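Local coordinates for protein inorganic pyrophosphatase (Shewanella sp. AS-11, PDB 6LL8) that probably hydrolyses diphosphate to two phosphates as a manganese-dependent type II inorganic pyrophosphatase, held here with magnesium and the substrate analogue imidodiphosphate, at residues 40-43 and 44-48; 72-76 and 77-81; 198-201 and 202-205; 238-241 and 242-245. All blocks are in the same frame, centred on the assembly; numbering follows the deposited sequence.

Contacts 1 and 2 belong to the DHH-family part of the chain, contacts 3 and 4 to the DHHA2 part, and imidodiphosphate lies between the two. Contacts 2 and 3 both reach it, through Asp73 by way of two magnesium ions and through Lys204 directly. They also meet each other, Thr78 OG1 being hydrogen-bonded to Asp205 O at 2.7 Å. Contact 1 touches contact 3 where Pro44 CD packs 3.8 Å from Arg201 NE. Contact 4 adjoins contact 3 alone, with Leu240 CD2 3.6 Å from Val199 CG1. It lies away from the active site; its centre is about 21 Å from that of contact 2, which holds the metal ligand Asp73.

Contact 1. Residues 40-43 and 44-48; sequences GELS and PETAF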
loop_
_atom_site.group_PDB
_atom_site.type_symbol
_atom_site.label_atom_id
_atom_site.label_comp_id
_atom_site.label_asym_id
_atom_site.label_seq_id
_atom_site.Cartn_x
_atom_site.Cartn_y
_atom_site.Cartn_z
ATOM N N GLY A 40 -7.068 8.577 -5.720
ATOM C CA GLY A 40 -8.274 7.751 -5.750
ATOM C C GLY A 40 -9.087 7.963 -4.507
ATOM O O GLY A 40 -8.712 8.735 -3.629
ATOM N N GLU A 41 -10.192 7.246 -4.450
ATOM C CA GLU A 41 -11.075 7.210 -3.279
ATOM C C GLU A 41 -10.404 6.461 -2.138
ATOM O O GLU A 41 -9.439 5.729 -2.320
ATOM C CB GLU A 41 -12.406 6.554 -3.643
ATOM C CG GLU A 41 -13.138 7.292 -4.758
ATOM C CD GLU A 41 -13.644 8.750 -4.649
ATOM O OE1 GLU A 41 -13.378 9.530 -3.674
ATOM O OE2 GLU A 41 -14.333 9.145 -5.609
ATOM N N LEU A 42 -10.904 6.728 -0.950
ATOM C CA LEU A 42 -10.430 6.028 0.251
ATOM C C LEU A 42 -11.079 4.658 0.392
ATOM O O LEU A 42 -12.249 4.475 0.088
ATOM C CB LEU A 42 -10.711 6.868 1.487
ATOM C CG LEU A 42 -9.563 7.777 1.892
ATOM C CD1 LEU A 42 -9.257 8.778 0.790
ATOM C CD2 LEU A 42 -9.924 8.451 3.206
ATOM N N SER A 43 -10.288 3.722 0.880
ATOM C CA SER A 43 -10.813 2.440 1.346
ATOM C C SER A 43 -11.649 2.637 2.605
ATOM O O SER A 43 -11.503 3.642 3.318
ATOM C CB SER A 43 -9.691 1.489 1.649
ATOM O OG SER A 43 -9.010 1.929 2.820
ATOM N N PRO A 44 -12.536 1.675 2.928
ATOM C CA PRO A 44 -13.213 1.724 4.226
ATOM C C PRO A 44 -12.270 1.841 5.416
ATOM O O PRO A 44 -12.566 2.572 6.359
ATOM C CB PRO A 44 -14.077 0.472 4.239
ATOM C CG PRO A 44 -14.378 0.237 2.761
ATOM C CD PRO A 44 -13.087 0.624 2.048
ATOM N N GLU A 45 -11.158 1.118 5.376
ATOM C CA GLU A 45 -10.192 1.186 6.498
ATOM C C GLU A 45 -9.679 2.607 6.645
ATOM O O GLU A 45 -9.594 3.153 7.766
ATOM C CB GLU A 45 -9.019 0.239 6.242
ATOM C CG GLU A 45 -8.000 0.227 7.350
ATOM C CD GLU A 45 -6.575 -0.131 7.047
ATOM O OE1 GLU A 45 -5.908 0.563 6.351
ATOM O OE2 GLU A 45 -6.148 -1.077 7.653
ATOM N N THR A 46 -9.283 3.247 5.547
ATOM C CA THR A 46 -8.721 4.601 5.643
ATOM C C THR A 46 -9.792 5.578 6.105
ATOM O O THR A 46 -9.510 6.474 6.898
ATOM C CB THR A 46 -8.085 5.064 4.332
ATOM O OG1 THR A 46 -7.158 4.062 3.896
ATOM C CG2 THR A 46 -7.380 6.386 4.506
ATOM N N ALA A 47 -11.017 5.436 5.618
ATOM C CA ALA A 47 -12.106 6.316 6.070
ATOM C C ALA A 47 -12.260 6.186 7.586
ATOM O O ALA A 47 -12.496 7.184 8.268
ATOM C CB ALA A 47 -13.374 5.985 5.317
ATOM N N PHE A 48 -12.192 4.958 8.096
ATOM C CA PHE A 48 -12.296 4.691 9.536
ATOM C C PHE A 48 -11.217 5.435 10.288
ATOM O O PHE A 48 -11.471 6.073 11.329
ATOM C CB PHE A 48 -12.251 3.180 9.754
ATOM C CG PHE A 48 -12.212 2.735 11.192
ATOM C CD1 PHE A 48 -13.384 2.517 11.869
ATOM C CD2 PHE A 48 -11.011 2.530 11.863
ATOM C CE1 PHE A 48 -13.376 2.123 13.196
ATOM C CE2 PHE A 48 -11.002 2.114 13.196
ATOM C CZ PHE A 48 -12.194 1.897 13.836
HETATM O O HOH W 1 -7.516 4.520 1.204
#
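Two first torsions turn the hydroxyls of Ser43 and Thr46 toward each other. In Ser43, chi1 of 70° sets OG between the backbone N and the carbonyl carbon, over the first turn of helix 44-53; in Thr46, chi1 of -52° keeps OG1 beside its own N. The hydroxyls meet at 3.0 Å from Ser43 OG to Thr46 OG1, a hydrogen bond in which either may donate. A water closes a small ring with them and Ser43 N: it accepts from Ser43 N at 2.9 Å and lies 2.8 Å from Thr46 OG1. Ser43, in the N-cap position, also starts the helical bonding, its O receiving Ala47 N at 3.0 Å in a nearly straight bond (167°). On the methyl branch of Thr46, CG2 is 3.5 Å from Leu42 CD2, the two side chains crossing at about a right angle. Leu42 has two deposited conformers, so this apolar touch describes one of them. Thr46 OG1 is further bonded to Ser14 OG, and Glu45 reaches both Ser14 and Ser146 with its carboxylate. Hydroxyls, water and main chain thus join in one hydrogen-bond network, which gives Thr46 OG1 three partners and ties the start of the helix to helix 14-29.

Contact 2. Residues 72-76 and 77-81; sequences VDHSE and ITQAP. With MG (magnesium ion), chain C; MG (magnesium ion), chain D; 2PN (imidodiphosphoric acid), chain I.
His74 and Gln79 form the tight side of this turn. Gln79 CB sits over one face of the imidazole, 3.9 Å from the ring centroid and 22° off its normal, a CH-pi contact displaced toward the rim. The two side chains slide past each other in opposite directions, and Gln79 OE1 comes to 3.4 Å from His74 CB. Setting the ring there, chi1 of 75° places CG between the backbone N and carbonyl carbon; ND1 then accepts Glu76 N at 2.9 Å, which fixes the ring's rotation. Glu76 and Gln79 run side by side, with Glu76 CG 3.8 Å from Gln79 NE2. Gln79 N bonds Glu76 O at 3.2 Å, from residue i+3 to residue i at the 3-10 segment 77-79, with the donor well above the carbonyl plane.

On the looser side, water takes the place of direct side-chain contact. One water donates to Glu76 OE1 at 2.7 Å and to Thr78 OG1, while Ile77 is exposed; a salt bridge to Lys97 takes Glu76 OE2, and Thr78 OG1 is also hydrogen-bonded to Asp205 O. A second water links Gln79 OE1 to Asp73 O, leading toward the metals. There Asp73 OD2 binds one magnesium ion at 2.0 Å and OD1 another, and each ion also holds an oxygen of imidodiphosphate. An aspartate just after strand 68-72 that bridges two metal ions, whose other ligands include histidines and further aspartates, is characteristic of the metal site of DHH-family pyrophosphatases.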
loop_
_atom_site.group_PDB
_atom_site.type_symbol
_atom_site.label_atom_id
_atom_site.label_comp_id
_atom_site.label_asym_id
_atom_site.label_seq_id
_atom_site.Cartn_x
_atom_site.Cartn_y
_atom_site.Cartn_z
ATOM N N VAL A 72 4.986 9.391 -2.115
ATOM C CA VAL A 72 4.902 8.570 -0.887
ATOM C C VAL A 72 4.572 7.139 -1.287
ATOM O O VAL A 72 3.645 6.901 -2.055
ATOM C CB VAL A 72 3.834 9.154 0.055
ATOM C CG1 VAL A 72 3.724 8.365 1.339
ATOM C CG2 VAL A 72 4.091 10.613 0.356
ATOM N N ASP A 73 5.276 6.189 -0.679
ATOM C CA ASP A 73 4.804 4.792 -0.588
ATOM C C ASP A 73 4.864 4.046 -1.922
ATOM O O ASP A 73 4.205 3.003 -2.030
ATOM C CB ASP A 73 3.429 4.736 0.060
ATOM C CG ASP A 73 2.890 3.415 0.506
ATOM O OD1 ASP A 73 3.649 2.598 1.109
ATOM O OD2 ASP A 73 1.680 3.234 0.307
ATOM N N HIS A 74 5.681 4.482 -2.862
ATOM C CA HIS A 74 6.051 3.708 -4.061
ATOM C C HIS A 74 7.177 4.420 -4.793
ATOM O O HIS A 74 7.427 5.592 -4.509
ATOM C CB HIS A 74 4.852 3.519 -4.998
ATOM C CG HIS A 74 4.504 4.734 -5.754
ATOM N ND1 HIS A 74 4.932 4.921 -7.061
ATOM C CD2 HIS A 74 3.772 5.796 -5.380
ATOM C CE1 HIS A 74 4.453 6.113 -7.424
ATOM N NE2 HIS A 74 3.724 6.675 -6.459
ATOM N N SER A 75 7.737 3.770 -5.813
ATOM C CA SER A 75 8.618 4.467 -6.755
ATOM C C SER A 75 8.427 3.951 -8.180
ATOM O O SER A 75 9.415 3.794 -8.917
ATOM C CB SER A 75 10.052 4.448 -6.317
ATOM O OG SER A 75 10.557 3.129 -6.155
ATOM N N GLU A 76 7.169 3.755 -8.574
ATOM C CA GLU A 76 6.810 3.093 -9.842
ATOM C C GLU A 76 6.067 4.023 -10.788
ATOM O O GLU A 76 5.106 4.679 -10.385
ATOM C CB GLU A 76 5.848 1.927 -9.570
ATOM C CG GLU A 76 6.379 0.866 -8.632
ATOM C CD GLU A 76 7.548 0.042 -9.123
ATOM O OE1 GLU A 76 7.676 -0.178 -10.323
ATOM O OE2 GLU A 76 8.341 -0.364 -8.270
ATOM N N ILE A 77 6.414 3.960 -12.076
ATOM C CA ILE A 77 5.621 4.650 -13.105
ATOM C C ILE A 77 4.169 4.197 -13.031
ATOM O O ILE A 77 3.266 5.037 -13.104
ATOM C CB ILE A 77 6.212 4.426 -14.500
ATOM C CG1 ILE A 77 7.536 5.168 -14.612
ATOM C CG2 ILE A 77 5.270 4.837 -15.619
ATOM C CD1 ILE A 77 8.302 4.824 -15.886
ATOM N N THR A 78 3.904 2.902 -12.893
ATOM C CA THR A 78 2.535 2.363 -12.948
ATOM C C THR A 78 1.681 2.811 -11.764
ATOM O O THR A 78 0.457 2.646 -11.820
ATOM C CB THR A 78 2.528 0.825 -12.989
ATOM O OG1 THR A 78 3.313 0.364 -11.882
ATOM C CG2 THR A 78 2.998 0.250 -14.314
ATOM N N GLN A 79 2.261 3.305 -10.702
ATOM C CA GLN A 79 1.526 3.703 -9.491
ATOM C C GLN A 79 1.550 5.215 -9.301
ATOM O O GLN A 79 0.919 5.704 -8.366
ATOM C CB GLN A 79 2.102 2.984 -8.277
ATOM C CG GLN A 79 1.912 1.481 -8.388
ATOM C CD GLN A 79 2.568 0.757 -7.243
ATOM O OE1 GLN A 79 2.508 1.258 -6.099
ATOM N NE2 GLN A 79 3.015 -0.475 -7.547
ATOM N N ALA A 80 2.266 5.947 -10.148
ATOM C CA ALA A 80 2.389 7.405 -10.077
ATOM C C ALA A 80 1.272 8.054 -10.865
ATOM O O ALA A 80 0.591 7.419 -11.671
ATOM C CB ALA A 80 3.706 7.829 -10.681
ATOM N N PRO A 81 1.085 9.380 -10.713
ATOM C CA PRO A 81 0.184 10.078 -11.626
ATOM C C PRO A 81 0.550 9.794 -13.088
ATOM O O PRO A 81 1.722 9.687 -13.409
ATOM C CB PRO A 81 0.399 11.552 -11.249
ATOM C CG PRO A 81 0.872 11.517 -9.803
ATOM C CD PRO A 81 1.740 10.280 -9.736
HETATM MG MG MG C . 0.605 1.550 0.374
HETATM MG MG MG D . 3.161 1.235 2.699
HETATM P P1 2PN I . 2.085 -1.136 0.881
HETATM O O1 2PN I . 1.605 -0.077 -0.107
HETATM O O2 2PN I . 0.953 -1.735 1.673
HETATM O O3 2PN I . 3.188 -0.591 1.768
HETATM N N1 2PN I . 2.760 -2.341 -0.013
HETATM P P2 2PN I . 2.348 -3.897 -0.375
HETATM O O4 2PN I . 2.439 -3.969 -1.896
HETATM O O5 2PN I . 0.929 -4.134 0.099
HETATM O O6 2PN I . 3.351 -4.804 0.296
HETATM O O HOH W 2 3.632 0.713 -3.722
HETATM O O HOH W 3 5.894 -1.092 -12.079
#

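Contact 3. Residues 198-201 and 202-205; sequences LVMR and DFKD. With 2PN (imidodiphosphoric acid), chain I.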
loop_
_atom_site.group_PDB
_atom_site.type_symbol
_atom_site.label_atom_id
_atom_site.label_comp_id
_atom_site.label_asym_id
_atom_site.label_seq_id
_atom_site.Cartn_x
_atom_site.Cartn_y
_atom_site.Cartn_z
ATOM N N LEU A 198 -13.938 -5.383 -4.901
ATOM C CA LEU A 198 -12.982 -6.105 -4.043
ATOM C C LEU A 198 -11.659 -6.311 -4.776
ATOM O O LEU A 198 -10.583 -6.088 -4.186
ATOM C CB LEU A 198 -13.583 -7.433 -3.615
ATOM C CG LEU A 198 -14.782 -7.360 -2.676
ATOM C CD1 LEU A 198 -15.339 -8.743 -2.448
ATOM C CD2 LEU A 198 -14.431 -6.689 -1.355
ATOM N N VAL A 199 -11.691 -6.730 -6.033
ATOM C CA VAL A 199 -10.444 -6.944 -6.795
ATOM C C VAL A 199 -9.630 -5.634 -6.781
ATOM O O VAL A 199 -8.415 -5.695 -6.646
ATOM C CB VAL A 199 -10.752 -7.435 -8.220
ATOM C CG1 VAL A 199 -9.540 -7.423 -9.102
ATOM C CG2 VAL A 199 -11.404 -8.801 -8.193
ATOM N N MET A 200 -10.281 -4.493 -6.980
ATOM C CA MET A 200 -9.588 -3.209 -7.131
ATOM C C MET A 200 -9.313 -2.522 -5.808
ATOM O O MET A 200 -8.680 -1.469 -5.829
ATOM C CB MET A 200 -10.396 -2.256 -8.018
ATOM C CG MET A 200 -10.593 -2.748 -9.436
ATOM S SD MET A 200 -9.113 -3.137 -10.297
ATOM C CE MET A 200 -8.321 -1.554 -10.265
ATOM N N ARG A 201 -9.750 -3.052 -4.691
ATOM C CA ARG A 201 -9.662 -2.301 -3.420
ATOM C C ARG A 201 -8.205 -2.028 -3.035
ATOM O O ARG A 201 -7.947 -0.959 -2.476
ATOM C CB ARG A 201 -10.347 -3.091 -2.315
ATOM C CG ARG A 201 -10.206 -2.456 -0.943
ATOM C CD ARG A 201 -11.325 -2.828 -0.036
ATOM N NE ARG A 201 -12.557 -2.190 -0.462
ATOM C CZ ARG A 201 -13.751 -2.542 -0.001
ATOM N NH1 ARG A 201 -13.854 -3.533 0.864
ATOM N NH2 ARG A 201 -14.820 -1.934 -0.451
ATOM N N ASP A 202 -7.324 -2.984 -3.261
ATOM C CA ASP A 202 -5.915 -2.880 -2.843
ATOM C C ASP A 202 -5.077 -3.492 -3.942
ATOM O O ASP A 202 -4.438 -4.538 -3.732
ATOM C CB ASP A 202 -5.720 -3.544 -1.499
ATOM C CG ASP A 202 -4.342 -3.491 -0.905
ATOM O OD1 ASP A 202 -3.507 -2.746 -1.449
ATOM O OD2 ASP A 202 -4.181 -4.160 0.165
ATOM N N PHE A 203 -5.139 -2.865 -5.091
ATOM C CA PHE A 203 -4.629 -3.395 -6.359
ATOM C C PHE A 203 -3.508 -2.531 -6.876
ATOM O O PHE A 203 -3.640 -1.301 -6.838
ATOM C CB PHE A 203 -5.790 -3.436 -7.354
ATOM C CG PHE A 203 -5.413 -3.960 -8.715
ATOM C CD1 PHE A 203 -4.947 -3.087 -9.682
ATOM C CD2 PHE A 203 -5.515 -5.311 -8.993
ATOM C CE1 PHE A 203 -4.601 -3.560 -10.932
ATOM C CE2 PHE A 203 -5.132 -5.781 -10.250
ATOM C CZ PHE A 203 -4.679 -4.897 -11.196
ATOM N N LYS A 204 -2.453 -3.168 -7.366
ATOM C CA LYS A 204 -1.314 -2.473 -7.963
ATOM C C LYS A 204 -0.905 -3.164 -9.248
ATOM O O LYS A 204 -0.851 -4.393 -9.303
ATOM C CB LYS A 204 -0.117 -2.466 -7.020
ATOM C CG LYS A 204 -0.364 -1.676 -5.738
ATOM C CD LYS A 204 0.820 -1.780 -4.794
ATOM C CE LYS A 204 0.594 -0.987 -3.512
ATOM N NZ LYS A 204 1.754 -1.117 -2.617
ATOM N N ASP A 205 -0.572 -2.370 -10.242
ATOM C CA ASP A 205 0.089 -2.839 -11.466
ATOM C C ASP A 205 1.595 -2.709 -11.304
ATOM O O ASP A 205 2.107 -1.729 -10.725
ATOM C CB ASP A 205 -0.379 -2.080 -12.696
ATOM C CG ASP A 205 -1.665 -2.590 -13.302
ATOM O OD1 ASP A 205 -1.845 -3.825 -13.334
ATOM O OD2 ASP A 205 -2.482 -1.774 -13.751
HETATM P P1 2PN I . 2.085 -1.136 0.881
HETATM O O1 2PN I . 1.605 -0.077 -0.107
HETATM O O2 2PN I . 0.953 -1.735 1.673
HETATM O O3 2PN I . 3.188 -0.591 1.768
HETATM N N1 2PN I . 2.760 -2.341 -0.013
HETATM P P2 2PN I . 2.348 -3.897 -0.375
HETATM O O4 2PN I . 2.439 -3.969 -1.896
HETATM O O5 2PN I . 0.929 -4.134 0.099
HETATM O O6 2PN I . 3.351 -4.804 0.296
HETATM O O HOH W 4 -7.504 -5.742 -3.975
#
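Phe203 packs back against Met200, three residues earlier, across the turn that leads from helix 195-199 into strand 203-208. The sulfur of Met200 lies over one face of the ring, with SD 4.3 Å from the centroid and 17° off the normal, displaced toward the rim: a Met-aromatic contact. Two successive bends, at chi2 (-55°) and chi3 (-61°), fold the methionine back so that its methyl CE also rests 3.8 Å from Phe203 CD1. Beneath the ring's root, Phe203 CB is 3.5 Å from Val199 O.

Asp202, at the turn itself, meets the preceding residues through its backbone. Its N gives a hydrogen bond to a water at 2.9 Å, and that water lies 2.8 Å from Val199 O, a probable water bridge across a turn with no direct hydrogen bond between the two segments. The carboxylate instead faces the pocket and forms a salt bridge with Arg294, which itself hydrogen-bonds imidodiphosphate.

Next along, Lys204 points away from this apolar packing, and its chain, extended beyond CG, carries NZ to imidodiphosphate O1 at 2.7 Å and O4 at 3.0 Å. Lys204, on an edge strand of the DHHA2 sheet, makes up the DHHA2 side of the imidodiphosphate pocket together with Arg294 and Lys295.

Contact 4. Residues 238-241 and 242-245; sequences AKLK and VEGN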
loop_
_atom_site.group_PDB
_atom_site.type_symbol
_atom_site.label_atom_id
_atom_site.label_comp_id
_atom_site.label_asym_id
_atom_site.label_seq_id
_atom_site.Cartn_x
_atom_site.Cartn_y
_atom_site.Cartn_z
ATOM N N ALA A 238 -10.086 -12.549 -14.635
ATOM C CA ALA A 238 -9.890 -12.882 -16.060
ATOM C C ALA A 238 -10.337 -11.693 -16.909
ATOM O O ALA A 238 -9.662 -11.364 -17.881
ATOM C CB ALA A 238 -10.661 -14.117 -16.422
ATOM N N LYS A 239 -11.457 -11.053 -16.583
ATOM C CA LYS A 239 -11.926 -9.854 -17.309
ATOM C C LYS A 239 -10.906 -8.733 -17.154
ATOM O O LYS A 239 -10.570 -8.095 -18.147
ATOM C CB LYS A 239 -13.290 -9.409 -16.794
ATOM C CG LYS A 239 -14.456 -10.323 -17.123
ATOM C CD LYS A 239 -15.797 -9.785 -16.613
ATOM C CE LYS A 239 -16.918 -10.800 -16.561
ATOM N NZ LYS A 239 -17.224 -11.357 -17.898
ATOM N N LEU A 240 -10.422 -8.505 -15.930
ATOM C CA LEU A 240 -9.469 -7.411 -15.695
ATOM C C LEU A 240 -8.189 -7.637 -16.486
ATOM O O LEU A 240 -7.600 -6.671 -16.985
ATOM C CB LEU A 240 -9.206 -7.317 -14.189
ATOM C CG LEU A 240 -8.351 -6.143 -13.749
ATOM C CD1 LEU A 240 -8.935 -4.801 -14.157
ATOM C CD2 LEU A 240 -8.191 -6.207 -12.246
ATOM N N LYS A 241 -7.740 -8.876 -16.608
ATOM C CA LYS A 241 -6.538 -9.226 -17.375
ATOM C C LYS A 241 -6.708 -8.704 -18.804
ATOM O O LYS A 241 -5.808 -8.078 -19.371
ATOM C CB LYS A 241 -6.299 -10.729 -17.337
ATOM C CG LYS A 241 -5.106 -11.190 -18.160
ATOM C CD LYS A 241 -4.970 -12.672 -18.125
ATOM C CE LYS A 241 -3.820 -13.168 -18.970
ATOM N NZ LYS A 241 -4.072 -12.996 -20.427
ATOM N N VAL A 242 -7.835 -9.022 -19.424
ATOM C CA VAL A 242 -8.104 -8.644 -20.829
ATOM C C VAL A 242 -8.248 -7.138 -20.933
ATOM O O VAL A 242 -7.677 -6.510 -21.831
ATOM C CB VAL A 242 -9.365 -9.355 -21.348
ATOM C CG1 VAL A 242 -9.822 -8.758 -22.668
ATOM C CG2 VAL A 242 -9.134 -10.842 -21.411
ATOM N N GLU A 243 -8.996 -6.540 -20.013
ATOM C CA GLU A 243 -9.297 -5.094 -20.099
ATOM C C GLU A 243 -8.016 -4.273 -20.121
ATOM O O GLU A 243 -7.984 -3.252 -20.831
ATOM C CB GLU A 243 -10.143 -4.638 -18.928
ATOM C CG GLU A 243 -11.557 -5.172 -18.978
ATOM C CD GLU A 243 -12.329 -5.032 -17.681
ATOM O OE1 GLU A 243 -11.933 -4.173 -16.868
ATOM O OE2 GLU A 243 -13.319 -5.805 -17.473
ATOM N N GLY A 244 -6.990 -4.701 -19.386
ATOM C CA GLY A 244 -5.740 -3.932 -19.315
ATOM C C GLY A 244 -4.631 -4.554 -20.122
ATOM O O GLY A 244 -3.495 -4.094 -20.020
ATOM N N ASN A 245 -4.930 -5.551 -20.951
ATOM C CA ASN A 245 -3.919 -6.276 -21.756
ATOM C C ASN A 245 -2.759 -6.664 -20.839
ATOM O O ASN A 245 -1.577 -6.464 -21.151
ATOM C CB ASN A 245 -3.439 -5.439 -22.942
ATOM C CG ASN A 245 -2.702 -6.257 -23.977
ATOM O OD1 ASN A 245 -2.933 -7.450 -24.125
ATOM N ND2 ASN A 245 -1.805 -5.612 -24.710
#
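Glu243 lies back along the preceding turn of the helix, its carboxylate passing Lys239 and Leu240. With chi1 of -70°, CG stands beside the backbone N, and the extended chain beyond it runs past the main chain: CG is 3.2 Å from Lys239 O and OE2 3.7 Å from Lys239 CB. Lys239, similarly turned at chi1, leads its amine the other way, so Lys239 NZ stays 6.8 Å from Glu243 OE2. At that separation the opposite charges may attract, but they form no salt bridge; the carboxylate is paired with Arg196. Leu240, its CG anti to the main-chain nitrogen, crosses Glu243 at about a right angle, and the side chains come no nearer than 4.1 Å, Leu240 CD1 to Glu243 OE1. Lys241 is extended as far as CE and bends only at chi4, where NZ turns to its salt-bridge partner Asp268. Val242 sets CG2 beside its own N, 3.6 Å from Ala238 O.

Main-chain bonds continue to the end of the helix, with Glu243 N to Lys239 O at 2.9 Å and Gly244 N to Leu240 O at 3.2 Å. Asn245 then takes positive phi (48°) in a Schellman motif, its N reaching Val242 O and Arg246 N reaching Lys241 O. This helix end belongs to the beta-alpha-beta unit of strand 211-220, helix 230-243 and strand 248-255, with Leu240 packed against Val199 of helix 195-199.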